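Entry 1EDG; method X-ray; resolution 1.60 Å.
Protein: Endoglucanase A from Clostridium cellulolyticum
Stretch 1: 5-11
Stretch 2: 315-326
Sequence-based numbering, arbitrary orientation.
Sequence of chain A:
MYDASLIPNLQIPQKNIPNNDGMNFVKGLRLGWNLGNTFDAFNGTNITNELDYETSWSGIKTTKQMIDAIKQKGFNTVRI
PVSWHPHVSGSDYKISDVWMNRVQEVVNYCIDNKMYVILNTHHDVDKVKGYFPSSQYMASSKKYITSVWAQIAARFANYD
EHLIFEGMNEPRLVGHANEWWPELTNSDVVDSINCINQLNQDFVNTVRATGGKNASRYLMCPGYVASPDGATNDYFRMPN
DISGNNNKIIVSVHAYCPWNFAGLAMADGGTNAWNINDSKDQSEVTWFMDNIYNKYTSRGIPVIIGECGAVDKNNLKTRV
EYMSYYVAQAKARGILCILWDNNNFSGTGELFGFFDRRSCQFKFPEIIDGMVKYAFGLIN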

# COMPACT_ATOMS: atom_id res chain seq x y z
N SER A 5 -0.75 -21.95 19.71
CA SER A 5 -0.44 -21.32 20.99
C SER A 5 0.44 -20.08 20.87
O SER A 5 0.62 -19.34 21.85
CB SER A 5 0.20 -22.34 21.94
OG SER A 5 1.55 -22.58 21.61
N LEU A 6 1.01 -19.85 19.69
CA LEU A 6 1.88 -18.69 19.49
C LEU A 6 1.11 -17.37 19.43
O LEU A 6 1.65 -16.31 19.76
CB LEU A 6 2.72 -18.86 18.22
CG LEU A 6 3.68 -20.04 18.19
CD1 LEU A 6 4.53 -19.99 16.92
CD2 LEU A 6 4.57 -20.01 19.43
N ILE A 7 -0.15 -17.43 19.01
CA ILE A 7 -0.99 -16.25 18.89
C ILE A 7 -1.37 -15.69 20.27
O ILE A 7 -1.94 -16.40 21.10
CB ILE A 7 -2.26 -16.57 18.07
CG1 ILE A 7 -1.86 -17.07 16.68
CG2 ILE A 7 -3.15 -15.33 17.94
CD1 ILE A 7 -3.03 -17.58 15.85
N PRO A 8 -1.01 -14.42 20.54
CA PRO A 8 -1.32 -13.79 21.83
C PRO A 8 -2.81 -13.51 22.01
O PRO A 8 -3.54 -13.33 21.03
CB PRO A 8 -0.52 -12.49 21.77
CG PRO A 8 -0.57 -12.14 20.31
CD PRO A 8 -0.31 -13.48 19.64
N ASN A 9 -3.24 -13.49 23.26
CA ASN A 9 -4.63 -13.23 23.61
C ASN A 9 -4.68 -11.75 23.96
O ASN A 9 -4.16 -11.34 25.00
CB ASN A 9 -5.03 -14.06 24.83
CG ASN A 9 -6.52 -13.99 25.13
OD1 ASN A 9 -7.13 -12.93 25.10
ND2 ASN A 9 -7.11 -15.15 25.42
N LEU A 10 -5.26 -10.95 23.07
CA LEU A 10 -5.34 -9.50 23.27
C LEU A 10 -6.76 -8.99 23.39
O LEU A 10 -7.67 -9.49 22.73
CB LEU A 10 -4.65 -8.79 22.09
CG LEU A 10 -3.21 -9.19 21.76
CD1 LEU A 10 -2.77 -8.54 20.45
CD2 LEU A 10 -2.27 -8.80 22.89
N GLN A 11 -6.94 -8.00 24.26
CA GLN A 11 -8.23 -7.36 24.48
C GLN A 11 -8.00 -5.85 24.48
O GLN A 11 -8.01 -5.21 25.54
CB GLN A 11 -8.85 -7.81 25.81
CG GLN A 11 -9.29 -9.27 25.84
CD GLN A 11 -10.30 -9.60 24.75
OE1 GLN A 11 -11.29 -8.88 24.55
NE2 GLN A 11 -10.06 -10.70 24.04
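Stretch 2, residues 315-326: NLKTRVEYMSYY

Stretch 2 enters from Asn-315, at the N-cap position, and is helical from Leu-316 through Tyr-326. Backbone bonds of the i to i-4 type establish this: Val-320 N donates to Leu-316 O at 2.9 Å, and Tyr-325 N to Glu-321 O at 3.0 Å. The helix runs in the same sense as stretch 1, because the nearest CA pairs advance together: Leu-6 CA to Lys-317 CA is 5.7 Å, Pro-8 CA to Glu-321 CA 6.0 Å, and Leu-10 CA to Tyr-325 CA 7.6 Å. The last value indicates that the backbones are farther apart at Leu-10.

The contact, which buries 419 Å² over both sides, is mainly apolar. Leu-6, with the largest covered area, points toward the helix and packs its CD1 against Leu-316 CD1 at 3.8 Å; its CD2 lies 4.0 Å from Lys-317 CG, on the aliphatic part of the lysine. Val-320 is the hub of the middle: its CG1 lies 3.6 Å from Leu-6 O, 3.9 Å from Ile-7 CG1 and 4.2 Å from Pro-8 CD. One turn on, Pro-8 CG meets Ser-324 CB at 3.6 Å, and Leu-10 CD1 rests 3.8 Å from Tyr-325 CA, so backbone as well as side chains forms the helix surface here.

No direct hydrogen bond joins the stretches. A polar link is supplied by water 1, which donates to Leu-6 O at 2.7 Å and to Glu-321 OE2 at 2.9 Å. That same carboxylate oxygen accepts from Lys-317 NZ at 2.9 Å in a salt bridge within the helix, spanning one turn. Ser-324 OG likewise bonds within its own helix, donating to Val-320 O at 2.9 Å; it is 4.2 Å from Ile-7 CG2, a separation consistent with packing alone.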

# COMPACT_ATOMS: atom_id res chain seq x y z
N ASN A 315 12.35 -16.04 13.59
CA ASN A 315 11.74 -15.60 14.84
C ASN A 315 10.23 -15.63 14.75
O ASN A 315 9.56 -14.61 14.94
CB ASN A 315 12.23 -14.17 15.19
CG ASN A 315 11.96 -13.14 14.07
OD1 ASN A 315 12.12 -11.94 14.28
ND2 ASN A 315 11.58 -13.60 12.88
N LEU A 316 9.70 -16.82 14.46
CA LEU A 316 8.27 -17.04 14.31
C LEU A 316 7.42 -16.44 15.43
O LEU A 316 6.57 -15.60 15.18
CB LEU A 316 7.96 -18.53 14.20
CG LEU A 316 7.00 -19.05 13.12
CD1 LEU A 316 6.40 -20.36 13.58
CD2 LEU A 316 5.90 -18.07 12.80
N LYS A 317 7.65 -16.89 16.66
CA LYS A 317 6.86 -16.41 17.79
C LYS A 317 6.82 -14.89 17.91
O LYS A 317 5.74 -14.31 18.04
CB LYS A 317 7.37 -17.02 19.10
CG LYS A 317 6.53 -16.65 20.33
CD LYS A 317 7.00 -17.43 21.56
CE LYS A 317 6.22 -17.04 22.82
NZ LYS A 317 6.65 -15.72 23.37
N THR A 318 7.99 -14.26 17.84
CA THR A 318 8.08 -12.81 17.94
C THR A 318 7.30 -12.13 16.81
O THR A 318 6.62 -11.13 17.04
CB THR A 318 9.55 -12.34 17.94
OG1 THR A 318 10.25 -13.02 18.99
CG2 THR A 318 9.64 -10.84 18.17
N ARG A 319 7.37 -12.69 15.60
CA ARG A 319 6.64 -12.12 14.47
C ARG A 319 5.13 -12.31 14.60
O ARG A 319 4.35 -11.44 14.20
CB ARG A 319 7.17 -12.65 13.13
CG ARG A 319 8.58 -12.15 12.78
CD ARG A 319 8.88 -12.24 11.28
NE ARG A 319 8.83 -13.60 10.75
CZ ARG A 319 8.51 -13.92 9.51
NH1 ARG A 319 8.19 -12.98 8.64
NH2 ARG A 319 8.47 -15.19 9.13
N VAL A 320 4.71 -13.44 15.18
CA VAL A 320 3.27 -13.68 15.37
C VAL A 320 2.74 -12.64 16.37
O VAL A 320 1.70 -12.01 16.14
CB VAL A 320 3.00 -15.10 15.92
CG1 VAL A 320 1.51 -15.25 16.28
CG2 VAL A 320 3.38 -16.15 14.89
N GLU A 321 3.48 -12.44 17.45
CA GLU A 321 3.10 -11.47 18.48
C GLU A 321 3.08 -10.04 17.95
O GLU A 321 2.11 -9.30 18.16
CB GLU A 321 4.03 -11.60 19.70
CG GLU A 321 3.83 -12.92 20.45
CD GLU A 321 4.92 -13.20 21.47
OE1 GLU A 321 6.07 -12.76 21.26
OE2 GLU A 321 4.63 -13.88 22.48
N TYR A 322 4.13 -9.67 17.21
CA TYR A 322 4.24 -8.33 16.63
C TYR A 322 3.10 -8.04 15.64
O TYR A 322 2.42 -7.02 15.76
CB TYR A 322 5.61 -8.14 15.95
CG TYR A 322 5.73 -6.90 15.08
CD1 TYR A 322 5.97 -5.64 15.64
CD2 TYR A 322 5.60 -6.99 13.69
CE1 TYR A 322 6.09 -4.50 14.83
CE2 TYR A 322 5.71 -5.87 12.88
CZ TYR A 322 5.95 -4.63 13.45
OH TYR A 322 6.06 -3.53 12.62
N MET A 323 2.88 -8.93 14.67
CA MET A 323 1.82 -8.69 13.69
C MET A 323 0.42 -8.66 14.32
O MET A 323 -0.43 -7.86 13.91
CB MET A 323 1.88 -9.69 12.53
CG MET A 323 3.08 -9.50 11.60
SD MET A 323 3.31 -7.78 11.00
CE MET A 323 1.79 -7.50 10.08
N SER A 324 0.18 -9.53 15.30
CA SER A 324 -1.12 -9.58 15.99
C SER A 324 -1.40 -8.26 16.71
O SER A 324 -2.50 -7.69 16.59
CB SER A 324 -1.17 -10.74 17.00
OG SER A 324 -1.18 -11.99 16.34
N TYR A 325 -0.41 -7.78 17.45
CA TYR A 325 -0.50 -6.53 18.20
C TYR A 325 -0.68 -5.34 17.25
O TYR A 325 -1.51 -4.45 17.48
CB TYR A 325 0.76 -6.35 19.04
CG TYR A 325 0.79 -5.12 19.92
CD1 TYR A 325 0.22 -5.13 21.19
CD2 TYR A 325 1.43 -3.95 19.49
CE1 TYR A 325 0.29 -4.01 22.02
CE2 TYR A 325 1.51 -2.83 20.31
CZ TYR A 325 0.94 -2.87 21.57
OH TYR A 325 1.03 -1.76 22.39
N TYR A 326 0.11 -5.32 16.17
CA TYR A 326 0.05 -4.27 15.16
C TYR A 326 -1.37 -4.15 14.58
O TYR A 326 -1.96 -3.06 14.57
CB TYR A 326 1.07 -4.58 14.04
CG TYR A 326 1.32 -3.47 13.04
CD1 TYR A 326 0.36 -3.15 12.08
CD2 TYR A 326 2.52 -2.76 13.04
CE1 TYR A 326 0.59 -2.14 11.14
CE2 TYR A 326 2.77 -1.75 12.10
CZ TYR A 326 1.80 -1.45 11.15
OH TYR A 326 2.03 -0.47 10.21
O HOH W 1 2.32 -15.60 22.26